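Long-range contacts in alpha-1,3-glucanase (Paenibacillus glycanilyticus, PDB 6K0P), which probably hydrolyses the alpha-1,3-glucosidic linkages of alpha-1,3-glucan, acting as a family 87 glycoside hydrolase: residues P487-L492 with N516-G521; I91-V96 with T151-Q156; P184-A189 with T208-Y213. The protein carries 1 engineered substitution. All blocks are in the same frame, centred on the assembly; numbering follows the deposited sequence.

Contact 1: residues P487-L492 with N516-G521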
ATOM      1  N   PRO A 487      -8.731   9.056  12.967  1.00 12.37           N
ATOM      2  CA  PRO A 487      -9.418   8.549  11.775  1.00 11.62           C
ATOM      3  C   PRO A 487     -10.256   9.663  11.173  1.00 11.75           C
ATOM      4  O   PRO A 487     -10.721  10.558  11.885  1.00 13.07           O
ATOM      5  CB  PRO A 487     -10.307   7.433  12.327  1.00 12.17           C
ATOM      6  CG  PRO A 487     -10.627   7.876  13.722  1.00 11.95           C
ATOM      7  CD  PRO A 487      -9.364   8.565  14.209  1.00 13.45           C
ATOM      8  N   VAL A 488     -10.449   9.599   9.851  1.00 11.44           N
ATOM      9  CA  VAL A 488     -11.183  10.658   9.156  1.00 11.55           C
ATOM     10  C   VAL A 488     -12.551  10.877   9.792  1.00 14.27           C
ATOM     11  O   VAL A 488     -12.966  12.020  10.032  1.00 14.42           O
ATOM     12  CB  VAL A 488     -11.284  10.352   7.649  1.00 11.73           C
ATOM     13  CG1 VAL A 488     -12.064  11.457   6.923  1.00 13.47           C
ATOM     14  CG2 VAL A 488      -9.889  10.210   7.058  1.00 12.15           C
ATOM     15  N   TYR A 489     -13.260   9.786  10.100  1.00 12.08           N
ATOM     16  CA  TYR A 489     -14.626   9.856  10.606  1.00 12.51           C
ATOM     17  C   TYR A 489     -14.840   9.039  11.875  1.00 11.91           C
ATOM     18  O   TYR A 489     -15.355   9.567  12.870  1.00 13.12           O
ATOM     19  CB  TYR A 489     -15.593   9.350   9.540  1.00 12.65           C
ATOM     20  CG  TYR A 489     -15.665  10.201   8.295  1.00 13.98           C
ATOM     21  CD1 TYR A 489     -15.987  11.551   8.369  1.00 13.17           C
ATOM     22  CD2 TYR A 489     -15.440   9.647   7.038  1.00 11.54           C
ATOM     23  CE1 TYR A 489     -16.071  12.328   7.224  1.00 14.23           C
ATOM     24  CE2 TYR A 489     -15.522  10.412   5.891  1.00 12.94           C
ATOM     25  CZ  TYR A 489     -15.841  11.752   5.992  1.00 15.73           C
ATOM     26  OH  TYR A 489     -15.929  12.519   4.855  1.00 13.91           O
ATOM     27  N   PHE A 490     -14.485   7.751  11.848  1.00 12.49           N
ATOM     28  CA  PHE A 490     -14.857   6.817  12.911  1.00 12.35           C
ATOM     29  C   PHE A 490     -13.723   5.837  13.165  1.00 13.31           C
ATOM     30  O   PHE A 490     -12.915   5.562  12.282  1.00 12.49           O
ATOM     31  CB  PHE A 490     -16.119   5.976  12.586  1.00 11.84           C
ATOM     32  CG  PHE A 490     -17.107   6.656  11.671  1.00 11.12           C
ATOM     33  CD1 PHE A 490     -17.934   7.669  12.142  1.00 12.01           C
ATOM     34  CD2 PHE A 490     -17.230   6.258  10.347  1.00 12.72           C
ATOM     35  CE1 PHE A 490     -18.845   8.289  11.295  1.00 11.65           C
ATOM     36  CE2 PHE A 490     -18.143   6.872   9.494  1.00 11.67           C
ATOM     37  CZ  PHE A 490     -18.956   7.888   9.973  1.00 12.31           C
ATOM     38  N   GLY A 491     -13.702   5.265  14.369  1.00 11.53           N
ATOM     39  CA  GLY A 491     -12.764   4.200  14.665  1.00 11.18           C
ATOM     40  C   GLY A 491     -13.211   2.877  14.077  1.00 11.35           C
ATOM     41  O   GLY A 491     -12.534   2.305  13.213  1.00 12.60           O
ATOM     42  N   LEU A 492     -14.362   2.379  14.528  1.00 12.11           N
ATOM     43  CA  LEU A 492     -14.896   1.092  14.097  1.00 11.78           C
ATOM     44  C   LEU A 492     -16.280   1.317  13.509  1.00 11.22           C
ATOM     45  O   LEU A 492     -17.104   2.013  14.110  1.00 14.52           O
ATOM     46  CB  LEU A 492     -14.996   0.133  15.291  1.00 12.02           C
ATOM     47  CG  LEU A 492     -13.722  -0.023  16.119  1.00 11.37           C
ATOM     48  CD1 LEU A 492     -13.970  -0.818  17.411  1.00 13.43           C
ATOM     49  CD2 LEU A 492     -12.643  -0.691  15.268  1.00 12.42           C
ATOM     50  N   ASN A 516      -9.382  10.826  19.006  1.00 14.41           N
ATOM     51  CA  ASN A 516      -9.803  11.986  18.226  1.00 14.37           C
ATOM     52  C   ASN A 516     -10.522  11.650  16.920  1.00 15.81           C
ATOM     53  O   ASN A 516     -10.234  12.278  15.895  1.00 16.37           O
ATOM     54  CB  ASN A 516      -8.597  12.885  17.925  1.00 17.46           C
ATOM     55  CG  ASN A 516      -7.736  13.138  19.145  1.00 19.33           C
ATOM     56  OD1 ASN A 516      -8.225  13.600  20.174  1.00 22.61           O
ATOM     57  ND2 ASN A 516      -6.452  12.819  19.043  1.00 23.23           N
ATOM     58  N   PRO A 517     -11.485  10.725  16.895  1.00 14.01           N
ATOM     59  CA  PRO A 517     -12.278  10.564  15.667  1.00 13.95           C
ATOM     60  C   PRO A 517     -13.171  11.781  15.467  1.00 15.01           C
ATOM     61  O   PRO A 517     -13.769  12.287  16.418  1.00 16.96           O
ATOM     62  CB  PRO A 517     -13.107   9.306  15.950  1.00 13.16           C
ATOM     63  CG  PRO A 517     -13.311   9.338  17.431  1.00 14.14           C
ATOM     64  CD  PRO A 517     -12.062   9.956  18.018  1.00 14.01           C
ATOM     65  N   SER A 518     -13.263  12.258  14.223  1.00 15.49           N
ATOM     66  CA  SER A 518     -13.972  13.516  13.987  1.00 14.38           C
ATOM     67  C   SER A 518     -15.461  13.394  14.274  1.00 17.57           C
ATOM     68  O   SER A 518     -16.102  14.383  14.657  1.00 18.33           O
ATOM     69  CB  SER A 518     -13.739  14.018  12.562  1.00 16.76           C
ATOM     70  OG  SER A 518     -14.562  13.341  11.627  1.00 20.06           O
ATOM     71  N   ARG A 519     -16.029  12.199  14.111  1.00 14.65           N
ATOM     72  CA  ARG A 519     -17.452  11.979  14.337  1.00 15.25           C
ATOM     73  C   ARG A 519     -17.675  11.078  15.547  1.00 15.67           C
ATOM     74  O   ARG A 519     -18.064  11.565  16.611  1.00 15.56           O
ATOM     75  CB  ARG A 519     -18.145  11.430  13.088  1.00 15.48           C
ATOM     76  CG  ARG A 519     -17.991  12.305  11.830  1.00 17.93           C
ATOM     77  CD  ARG A 519     -18.996  13.449  11.797  1.00 23.19           C
ATOM     78  NE  ARG A 519     -20.372  12.978  11.629  1.00 21.83           N
ATOM     79  CZ  ARG A 519     -21.434  13.775  11.583  1.00 30.97           C
ATOM     80  NH1 ARG A 519     -21.281  15.089  11.684  1.00 32.64           N
ATOM     81  NH2 ARG A 519     -22.647  13.259  11.439  1.00 24.84           N
ATOM     82  N   TYR A 520     -17.433   9.771  15.421  1.00 15.87           N
ATOM     83  CA  TYR A 520     -17.743   8.824  16.485  1.00 13.06           C
ATOM     84  C   TYR A 520     -16.600   7.835  16.655  1.00 14.61           C
ATOM     85  O   TYR A 520     -15.898   7.503  15.695  1.00 15.25           O
ATOM     86  CB  TYR A 520     -19.008   8.001  16.175  1.00 14.19           C
ATOM     87  CG  TYR A 520     -20.176   8.805  15.640  1.00 14.64           C
ATOM     88  CD1 TYR A 520     -20.844   9.720  16.449  1.00 16.40           C
ATOM     89  CD2 TYR A 520     -20.621   8.637  14.337  1.00 15.84           C
ATOM     90  CE1 TYR A 520     -21.907  10.458  15.963  1.00 17.60           C
ATOM     91  CE2 TYR A 520     -21.688   9.362  13.843  1.00 15.94           C
ATOM     92  CZ  TYR A 520     -22.323  10.276  14.661  1.00 15.56           C
ATOM     93  OH  TYR A 520     -23.387  11.003  14.173  1.00 18.72           O
ATOM     94  N   GLY A 521     -16.434   7.343  17.881  1.00 12.72           N
ATOM     95  CA  GLY A 521     -15.527   6.226  18.083  1.00 13.72           C
ATOM     96  C   GLY A 521     -16.001   4.980  17.362  1.00 14.00           C
ATOM     97  O   GLY A 521     -15.236   4.333  16.644  1.00 12.58           O
TER
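The carbonyl oxygen of Tyr-489 is gripped by two successive backbone amides, those of Arg-519 and Tyr-520. Arg-519 N lies 3.0 Å from Tyr-489 O, in the carbonyl plane and on a lone pair; Tyr-520 N stands farther from Tyr-489 O, at 3.3 Å, and is tilted 18° from that plane. One residue earlier the polar work passes to a side chain. Ser-518 holds OG between its own backbone N and carbonyl carbon (chi1 80°), and from there the hydroxyl donates to Val-488 O at 2.6 Å. Beyond the corner, Leu-492 N reaches Gly-521 O at 3.0 Å, while Gly-491 N adds only weak bonds to the carbonyl oxygens of Tyr-520 and Gly-521.

Such stacking of equivalent corners, about thirty residues apart in sequence, is the hallmark of the parallel beta-helix, right-handed in the pectate lyase-like clan to which this region belongs, in which each coil repeats the path of the one before.

Side chains follow the same register. The two proline rings run alongside each other in the same direction, with Pro-487 CG 3.6 Å from Pro-517 CB. An alanine in place of Pro-487 would lack CG and CD, and would probably open a gap beside the ring of Pro-517. Phe-490 and Tyr-520 are nearly parallel, their planes 5° apart, but meet rim to rim, with Phe-490 CE1 3.5 Å from Tyr-520 CD2. Tyr-520 also stacks on Tyr-555, which carries the aromatic row onward. Arg-519 CB packs against Phe-490 CE1 at 3.7 Å; farther out, the side chain kinks twice beyond CB, and its guanidinium forms a salt bridge with Asp-454, whose carboxylate also accepts the hydroxyl of Tyr-520.

Contact 2: residues I91-V96 with T151-Q156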
ATOM      1  N   ILE A  91      19.771  19.081  -3.405  1.00 11.07           N
ATOM      2  CA  ILE A  91      20.029  18.495  -2.094  1.00 11.18           C
ATOM      3  C   ILE A  91      21.367  18.996  -1.573  1.00 11.47           C
ATOM      4  O   ILE A  91      22.354  19.049  -2.323  1.00 11.65           O
ATOM      5  CB  ILE A  91      19.948  16.952  -2.095  1.00  9.70           C
ATOM      6  CG1 ILE A  91      20.177  16.399  -0.684  1.00 10.62           C
ATOM      7  CG2 ILE A  91      20.944  16.336  -3.087  1.00 13.67           C
ATOM      8  CD1 ILE A  91      19.864  14.893  -0.556  1.00 11.41           C
ATOM      9  N   TYR A  92      21.381  19.385  -0.300  1.00 10.84           N
ATOM     10  CA  TYR A  92      22.554  19.895   0.395  1.00 11.32           C
ATOM     11  C   TYR A  92      22.811  19.045   1.632  1.00 12.18           C
ATOM     12  O   TYR A  92      21.873  18.558   2.276  1.00 11.70           O
ATOM     13  CB  TYR A  92      22.293  21.323   0.895  1.00 11.93           C
ATOM     14  CG  TYR A  92      22.295  22.404  -0.158  1.00 12.26           C
ATOM     15  CD1 TYR A  92      21.310  22.461  -1.136  1.00 11.59           C
ATOM     16  CD2 TYR A  92      23.268  23.393  -0.152  1.00 15.45           C
ATOM     17  CE1 TYR A  92      21.311  23.464  -2.097  1.00 11.34           C
ATOM     18  CE2 TYR A  92      23.278  24.397  -1.098  1.00 13.35           C
ATOM     19  CZ  TYR A  92      22.306  24.427  -2.068  1.00 13.50           C
ATOM     20  OH  TYR A  92      22.333  25.433  -2.998  1.00 15.04           O
ATOM     21  N   ALA A  93      24.096  18.881   1.974  1.00 10.14           N
ATOM     22  CA  ALA A  93      24.509  18.239   3.217  1.00 11.14           C
ATOM     23  C   ALA A  93      25.336  19.242   4.004  1.00 12.49           C
ATOM     24  O   ALA A  93      26.368  19.720   3.514  1.00 14.98           O
ATOM     25  CB  ALA A  93      25.334  16.975   2.948  1.00 12.16           C
ATOM     26  N   ASP A  94      24.870  19.567   5.215  1.00 13.66           N
ATOM     27  CA  ASP A  94      25.523  20.552   6.082  1.00 12.77           C
ATOM     28  C   ASP A  94      25.833  21.845   5.334  1.00 14.09           C
ATOM     29  O   ASP A  94      26.902  22.442   5.484  1.00 17.55           O
ATOM     30  CB  ASP A  94      26.756  19.971   6.773  1.00 13.55           C
ATOM     31  CG  ASP A  94      26.406  18.859   7.732  1.00 17.11           C
ATOM     32  OD1 ASP A  94      25.285  18.878   8.292  1.00 16.49           O
ATOM     33  OD2 ASP A  94      27.253  17.967   7.930  1.00 21.19           O
ATOM     34  N   GLY A  95      24.886  22.276   4.507  1.00 13.36           N
ATOM     35  CA  GLY A  95      24.992  23.553   3.837  1.00 14.46           C
ATOM     36  C   GLY A  95      25.750  23.548   2.532  1.00 15.34           C
ATOM     37  O   GLY A  95      25.857  24.605   1.893  1.00 18.63           O
ATOM     38  N   VAL A  96      26.274  22.401   2.108  1.00 13.33           N
ATOM     39  CA  VAL A  96      27.053  22.283   0.880  1.00 14.09           C
ATOM     40  C   VAL A  96      26.222  21.516  -0.140  1.00 12.19           C
ATOM     41  O   VAL A  96      25.703  20.435   0.166  1.00 12.58           O
ATOM     42  CB  VAL A  96      28.389  21.565   1.144  1.00 16.67           C
ATOM     43  CG1 VAL A  96      29.188  21.435  -0.136  1.00 19.71           C
ATOM     44  CG2 VAL A  96      29.189  22.312   2.209  1.00 20.98           C
ATOM     45  N   THR A 151      23.484  14.818  10.371  1.00 12.33           N
ATOM     46  CA  THR A 151      23.718  15.663   9.206  1.00 12.73           C
ATOM     47  C   THR A 151      22.441  16.417   8.856  1.00 11.91           C
ATOM     48  O   THR A 151      21.343  15.849   8.895  1.00 12.38           O
ATOM     49  CB  THR A 151      24.107  14.782   8.009  1.00 13.30           C
ATOM     50  OG1 THR A 151      25.293  14.037   8.312  1.00 13.47           O
ATOM     51  CG2 THR A 151      24.360  15.620   6.765  1.00 13.23           C
ATOM     52  N   LYS A 152      22.591  17.698   8.505  1.00 12.39           N
ATOM     53  CA  LYS A 152      21.482  18.489   7.974  1.00 11.87           C
ATOM     54  C   LYS A 152      21.372  18.216   6.479  1.00 13.07           C
ATOM     55  O   LYS A 152      22.279  18.556   5.712  1.00 13.68           O
ATOM     56  CB  LYS A 152      21.723  19.980   8.200  1.00 13.92           C
ATOM     57  CG  LYS A 152      21.729  20.415   9.656  1.00 15.71           C
ATOM     58  CD  LYS A 152      20.497  19.951  10.395  1.00 20.04           C
ATOM     59  CE  LYS A 152      20.294  20.761  11.679  1.00 21.75           C
ATOM     60  NZ  LYS A 152      19.656  19.954  12.753  1.00 14.73           N
ATOM     61  N   ILE A 153      20.265  17.611   6.063  1.00 13.00           N
ATOM     62  CA  ILE A 153      19.992  17.343   4.656  1.00 13.12           C
ATOM     63  C   ILE A 153      18.908  18.318   4.234  1.00 10.76           C
ATOM     64  O   ILE A 153      17.755  18.214   4.675  1.00 12.65           O
ATOM     65  CB  ILE A 153      19.565  15.890   4.420  1.00 10.94           C
ATOM     66  CG1 ILE A 153      20.703  14.921   4.776  1.00 13.02           C
ATOM     67  CG2 ILE A 153      19.113  15.697   2.970  1.00 13.91           C
ATOM     68  CD1 ILE A 153      21.936  15.048   3.887  1.00 13.02           C
ATOM     69  N   LYS A 154      19.285  19.289   3.412  1.00 10.68           N
ATOM     70  CA  LYS A 154      18.384  20.361   3.014  1.00 10.91           C
ATOM     71  C   LYS A 154      17.920  20.105   1.586  1.00 10.43           C
ATOM     72  O   LYS A 154      18.734  19.804   0.707  1.00 12.14           O
ATOM     73  CB  LYS A 154      19.110  21.702   3.139  1.00 17.03           C
ATOM     74  CG  LYS A 154      18.299  22.908   2.733  1.00 17.53           C
ATOM     75  CD  LYS A 154      19.012  24.212   3.119  1.00 12.97           C
ATOM     76  CE  LYS A 154      20.369  24.335   2.443  1.00 15.56           C
ATOM     77  NZ  LYS A 154      20.755  25.784   2.398  1.00 17.35           N
ATOM     78  N   ILE A 155      16.608  20.177   1.366  1.00 10.68           N
ATOM     79  CA  ILE A 155      16.030  20.149   0.030  1.00 10.32           C
ATOM     80  C   ILE A 155      15.737  21.595  -0.316  1.00 11.10           C
ATOM     81  O   ILE A 155      14.982  22.255   0.403  1.00 11.75           O
ATOM     82  CB  ILE A 155      14.742  19.316   0.001  1.00 10.76           C
ATOM     83  CG1 ILE A 155      15.002  17.903   0.531  1.00 11.68           C
ATOM     84  CG2 ILE A 155      14.163  19.279  -1.410  1.00 10.91           C
ATOM     85  CD1 ILE A 155      16.052  17.124  -0.270  1.00 13.92           C
ATOM     86  N   GLN A 156      16.346  22.102  -1.384  1.00 11.40           N
ATOM     87  CA  GLN A 156      16.290  23.529  -1.677  1.00 11.41           C
ATOM     88  C   GLN A 156      16.052  23.756  -3.162  1.00 13.02           C
ATOM     89  O   GLN A 156      16.621  23.064  -4.014  1.00 11.85           O
ATOM     90  CB  GLN A 156      17.594  24.210  -1.245  1.00 11.38           C
ATOM     91  CG  GLN A 156      17.656  25.710  -1.495  1.00 12.06           C
ATOM     92  CD  GLN A 156      18.780  26.355  -0.718  1.00 13.51           C
ATOM     93  OE1 GLN A 156      18.731  26.422   0.507  1.00 15.36           O
ATOM     94  NE2 GLN A 156      19.800  26.831  -1.424  1.00 14.87           N
TER
HETATM   95  O   HOH W   1      27.377  15.560   9.050  1.00 17.46           O
HETATM   96  O   HOH W   2      22.250  21.209   4.357  1.00 13.65           O
HETATM   97  O   HOH W   3      23.521  26.321   2.025  1.00 21.28           O
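Two inner strands of a four-stranded antiparallel sheet meet where Tyr-92 pairs with Lys-154, just before the type I' turn that leads from strand 86-93 into strand 96-104. The two residues exchange backbone bonds in both directions, Tyr-92 N donating to Lys-154 O at 2.9 Å. Past the end of strand 91-93 the pairing continues through Asp-94: its N reaches Lys-152 O at 2.8 Å, and its carboxylate OD1 receives Lys-152 N at 2.9 Å on the syn side, 31° out of the carboxylate plane. A water joins Asp-94 OD2 to Thr-151 OG1, which is also hydrogen-bonded to Pro-148 O.

On the face carrying Tyr-92, the Lys-154 chain turns at chi3 (60°), which brings CE over the phenol ring, 4.2 Å from its centroid. The ammonium stays over the same ring as a cation-pi partner, with Lys-154 NZ 4.5 Å from the Tyr-92 centroid. Lys-154 NZ also donates to Gln-156 OE1 at 2.8 Å, a water links it to Gly-95 O, and Tyr-63 is a second cation-pi partner. The Tyr-92 hydroxyl and the Gln-156 amide nitrogen both go to Asp-158.

The other face is apolar. Ile-91 CD1 lies 3.7 Å from Ile-153 CG2; both isoleucines pack on Phe-75, and Ile-155 on Leu-77, of strand 72-80 in a second antiparallel sheet, the layering typical of a galactose-binding-domain-like beta-sandwich.

Contact 3: residues P184-A189 with T208-Y213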
ATOM      1  N   PRO A 184      29.853 -17.493  -9.981  1.00 13.61           N
ATOM      2  CA  PRO A 184      29.794 -17.461 -11.447  1.00 15.83           C
ATOM      3  C   PRO A 184      29.630 -18.823 -12.107  1.00 15.19           C
ATOM      4  O   PRO A 184      29.140 -18.879 -13.241  1.00 17.86           O
ATOM      5  CB  PRO A 184      31.133 -16.809 -11.825  1.00 21.56           C
ATOM      6  CG  PRO A 184      31.489 -15.971 -10.629  1.00 20.69           C
ATOM      7  CD  PRO A 184      30.958 -16.688  -9.432  1.00 15.95           C
ATOM      8  N   THR A 185      30.015 -19.917 -11.446  1.00 12.64           N
ATOM      9  CA  THR A 185      29.827 -21.234 -12.051  1.00 13.42           C
ATOM     10  C   THR A 185      28.426 -21.789 -11.845  1.00 14.45           C
ATOM     11  O   THR A 185      28.082 -22.802 -12.465  1.00 17.15           O
ATOM     12  CB  THR A 185      30.855 -22.242 -11.526  1.00 13.99           C
ATOM     13  OG1 THR A 185      30.535 -22.592 -10.175  1.00 16.69           O
ATOM     14  CG2 THR A 185      32.274 -21.655 -11.613  1.00 16.30           C
ATOM     15  N   LYS A 186      27.618 -21.156 -10.992  1.00 12.04           N
ATOM     16  CA  LYS A 186      26.272 -21.623 -10.702  1.00 13.40           C
ATOM     17  C   LYS A 186      25.183 -20.653 -11.119  1.00 15.00           C
ATOM     18  O   LYS A 186      24.039 -21.081 -11.308  1.00 14.46           O
ATOM     19  CB  LYS A 186      26.118 -21.943  -9.209  1.00 15.65           C
ATOM     20  CG  LYS A 186      27.027 -23.092  -8.764  1.00 18.25           C
ATOM     21  CD  LYS A 186      26.894 -23.365  -7.281  1.00 21.56           C
ATOM     22  CE  LYS A 186      27.955 -24.355  -6.814  1.00 26.40           C
ATOM     23  NZ  LYS A 186      27.943 -24.501  -5.331  1.00 31.06           N
ATOM     24  N   TYR A 187      25.496 -19.372 -11.272  1.00 11.19           N
ATOM     25  CA  TYR A 187      24.521 -18.364 -11.680  1.00  9.48           C
ATOM     26  C   TYR A 187      25.003 -17.744 -12.983  1.00 10.92           C
ATOM     27  O   TYR A 187      26.054 -17.089 -13.011  1.00 12.02           O
ATOM     28  CB  TYR A 187      24.377 -17.289 -10.598  1.00 10.93           C
ATOM     29  CG  TYR A 187      23.834 -17.814  -9.289  1.00 11.82           C
ATOM     30  CD1 TYR A 187      24.677 -18.399  -8.356  1.00 11.74           C
ATOM     31  CD2 TYR A 187      22.473 -17.734  -8.992  1.00 11.73           C
ATOM     32  CE1 TYR A 187      24.192 -18.897  -7.153  1.00 14.31           C
ATOM     33  CE2 TYR A 187      21.975 -18.228  -7.791  1.00 12.91           C
ATOM     34  CZ  TYR A 187      22.844 -18.812  -6.877  1.00 13.51           C
ATOM     35  OH  TYR A 187      22.389 -19.303  -5.673  1.00 16.06           O
ATOM     36  N   VAL A 188      24.245 -17.957 -14.059  1.00 10.26           N
ATOM     37  CA  VAL A 188      24.580 -17.368 -15.355  1.00 10.83           C
ATOM     38  C   VAL A 188      24.363 -15.861 -15.276  1.00 10.78           C
ATOM     39  O   VAL A 188      23.270 -15.396 -14.937  1.00 11.75           O
ATOM     40  CB  VAL A 188      23.717 -17.982 -16.464  1.00 11.17           C
ATOM     41  CG1 VAL A 188      24.092 -17.379 -17.814  1.00 13.67           C
ATOM     42  CG2 VAL A 188      23.875 -19.507 -16.489  1.00 13.95           C
ATOM     43  N   ALA A 189      25.394 -15.085 -15.601  1.00 12.98           N
ATOM     44  CA  ALA A 189      25.285 -13.634 -15.479  1.00 11.97           C
ATOM     45  C   ALA A 189      24.637 -13.012 -16.709  1.00 12.25           C
ATOM     46  O   ALA A 189      25.067 -13.250 -17.845  1.00 14.38           O
ATOM     47  CB  ALA A 189      26.661 -13.001 -15.260  1.00 13.08           C
ATOM     48  N   THR A 208      23.829 -28.008 -13.842  1.00 18.42           N
ATOM     49  CA  THR A 208      24.682 -27.539 -12.764  1.00 20.10           C
ATOM     50  C   THR A 208      24.393 -26.098 -12.361  1.00 20.30           C
ATOM     51  O   THR A 208      24.941 -25.635 -11.353  1.00 20.66           O
ATOM     52  CB  THR A 208      26.153 -27.676 -13.156  1.00 21.66           C
ATOM     53  OG1 THR A 208      26.485 -26.686 -14.138  1.00 24.10           O
ATOM     54  CG2 THR A 208      26.423 -29.074 -13.717  1.00 28.28           C
ATOM     55  N   LYS A 209      23.547 -25.381 -13.102  1.00 15.98           N
ATOM     56  CA  LYS A 209      23.251 -23.994 -12.769  1.00 14.15           C
ATOM     57  C   LYS A 209      22.091 -23.923 -11.786  1.00 15.38           C
ATOM     58  O   LYS A 209      21.135 -24.696 -11.875  1.00 15.31           O
ATOM     59  CB  LYS A 209      22.913 -23.175 -14.016  1.00 13.38           C
ATOM     60  CG  LYS A 209      23.965 -23.229 -15.107  1.00 17.59           C
ATOM     61  CD  LYS A 209      25.299 -22.683 -14.653  1.00 23.55           C
ATOM     62  CE  LYS A 209      26.292 -22.783 -15.803  1.00 23.52           C
ATOM     63  NZ  LYS A 209      27.695 -22.668 -15.346  1.00 18.27           N
ATOM     64  N   LYS A 210      22.189 -22.984 -10.843  1.00 14.37           N
ATOM     65  CA  LYS A 210      21.111 -22.712  -9.900  1.00 13.11           C
ATOM     66  C   LYS A 210      20.176 -21.612 -10.373  1.00 13.72           C
ATOM     67  O   LYS A 210      19.040 -21.527  -9.888  1.00 13.49           O
ATOM     68  CB  LYS A 210      21.696 -22.270  -8.556  1.00 17.22           C
ATOM     69  CG  LYS A 210      22.508 -23.338  -7.846  1.00 20.53           C
ATOM     70  CD  LYS A 210      22.368 -23.168  -6.343  1.00 33.84           C
ATOM     71  CE  LYS A 210      23.706 -23.233  -5.642  1.00 37.58           C
ATOM     72  NZ  LYS A 210      23.734 -22.344  -4.445  1.00 32.38           N
ATOM     73  N   GLY A 211      20.629 -20.759 -11.283  1.00 12.36           N
ATOM     74  CA  GLY A 211      19.793 -19.659 -11.733  1.00 10.66           C
ATOM     75  C   GLY A 211      20.604 -18.649 -12.508  1.00 11.64           C
ATOM     76  O   GLY A 211      21.584 -18.999 -13.184  1.00 11.29           O
ATOM     77  N   ILE A 212      20.179 -17.390 -12.410  1.00 10.76           N
ATOM     78  CA  ILE A 212      20.845 -16.290 -13.088  1.00 10.40           C
ATOM     79  C   ILE A 212      21.160 -15.190 -12.090  1.00 10.85           C
ATOM     80  O   ILE A 212      20.508 -15.059 -11.048  1.00 11.83           O
ATOM     81  CB  ILE A 212      20.035 -15.725 -14.277  1.00 10.68           C
ATOM     82  CG1 ILE A 212      18.764 -15.012 -13.798  1.00 11.62           C
ATOM     83  CG2 ILE A 212      19.714 -16.829 -15.276  1.00 11.92           C
ATOM     84  CD1 ILE A 212      18.084 -14.164 -14.893  1.00 12.31           C
ATOM     85  N   TYR A 213      22.185 -14.412 -12.416  1.00 10.53           N
ATOM     86  CA  TYR A 213      22.566 -13.228 -11.665  1.00  9.65           C
ATOM     87  C   TYR A 213      22.398 -12.025 -12.573  1.00  9.19           C
ATOM     88  O   TYR A 213      22.850 -12.041 -13.726  1.00 11.25           O
ATOM     89  CB  TYR A 213      24.027 -13.328 -11.217  1.00  9.95           C
ATOM     90  CG  TYR A 213      24.568 -12.059 -10.605  1.00 10.93           C
ATOM     91  CD1 TYR A 213      24.136 -11.622  -9.353  1.00 10.05           C
ATOM     92  CD2 TYR A 213      25.520 -11.294 -11.278  1.00 12.01           C
ATOM     93  CE1 TYR A 213      24.644 -10.454  -8.791  1.00 10.03           C
ATOM     94  CE2 TYR A 213      26.037 -10.138 -10.714  1.00 10.90           C
ATOM     95  CZ  TYR A 213      25.595  -9.725  -9.481  1.00 11.00           C
ATOM     96  OH  TYR A 213      26.126  -8.572  -8.944  1.00 11.22           O
TER
HETATM   97  O   HOH W   4      27.377 -19.842 -14.864  1.00 22.35           O
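Strands 187-189 and 211-213 run parallel in the sense of their bridges, yet their short axes diverge by 41° and come as close as 4.0 Å. Between them Val-188 uses both its polar backbone atoms, its N donating to Gly-211 O at 3.0 Å and its O accepting from Tyr-213 N at 2.9 Å. Just before the strands, Lys-186 O takes Lys-210 N at 2.7 Å, with a weak second bond from Gly-211 N.

Lys-209 bends at chi2 (-61°), which lays its CD against Val-188 CG2 at 3.9 Å, the two side chains crossing at about a right angle. Its tip returns to the opposite backbone: Lys-209 NZ donates to Thr-185 O at 2.9 Å from well above the carbonyl plane, and a water carries it on to Pro-184 O. Lys-210 sets its CB over one face of the Tyr-187 ring, 4.0 Å from CZ and toward the rim. Farther out it runs beside Lys-186, with the two ammonium nitrogens NZ 4.8 Å apart, so the like charges probably repel one another mildly. The Tyr-187 hydroxyl is held by Glu-233.

Helix 196-204, which links the two strands in sequence, packs on Val-188 and Ile-212 through Ala-199 and on Lys-209 through Phe-203, while strand 233-236 adds the next parallel neighbour to strand 211-214.

How the contacts relate
From the N terminus the chain first closes contact 2, where 151-156 returns to 91-96 after 54 residues that include several strands, within the galactose-binding-like part. It then enters the beta-helical part, and contact 3 closes a short excursion through helix 196-204 to join the first two strands of that part. Coil after coil follows before contact 1 brings one corner onto its counterpart in the next coil. The three are in series, with none nested or crossed. Contacts 1 and 3 belong to the same solenoid but lie on opposite sides of the chain's centre, about 54 Å apart between centres; contact 2 stands apart, about 26 Å from contact 3 at the nearest atoms.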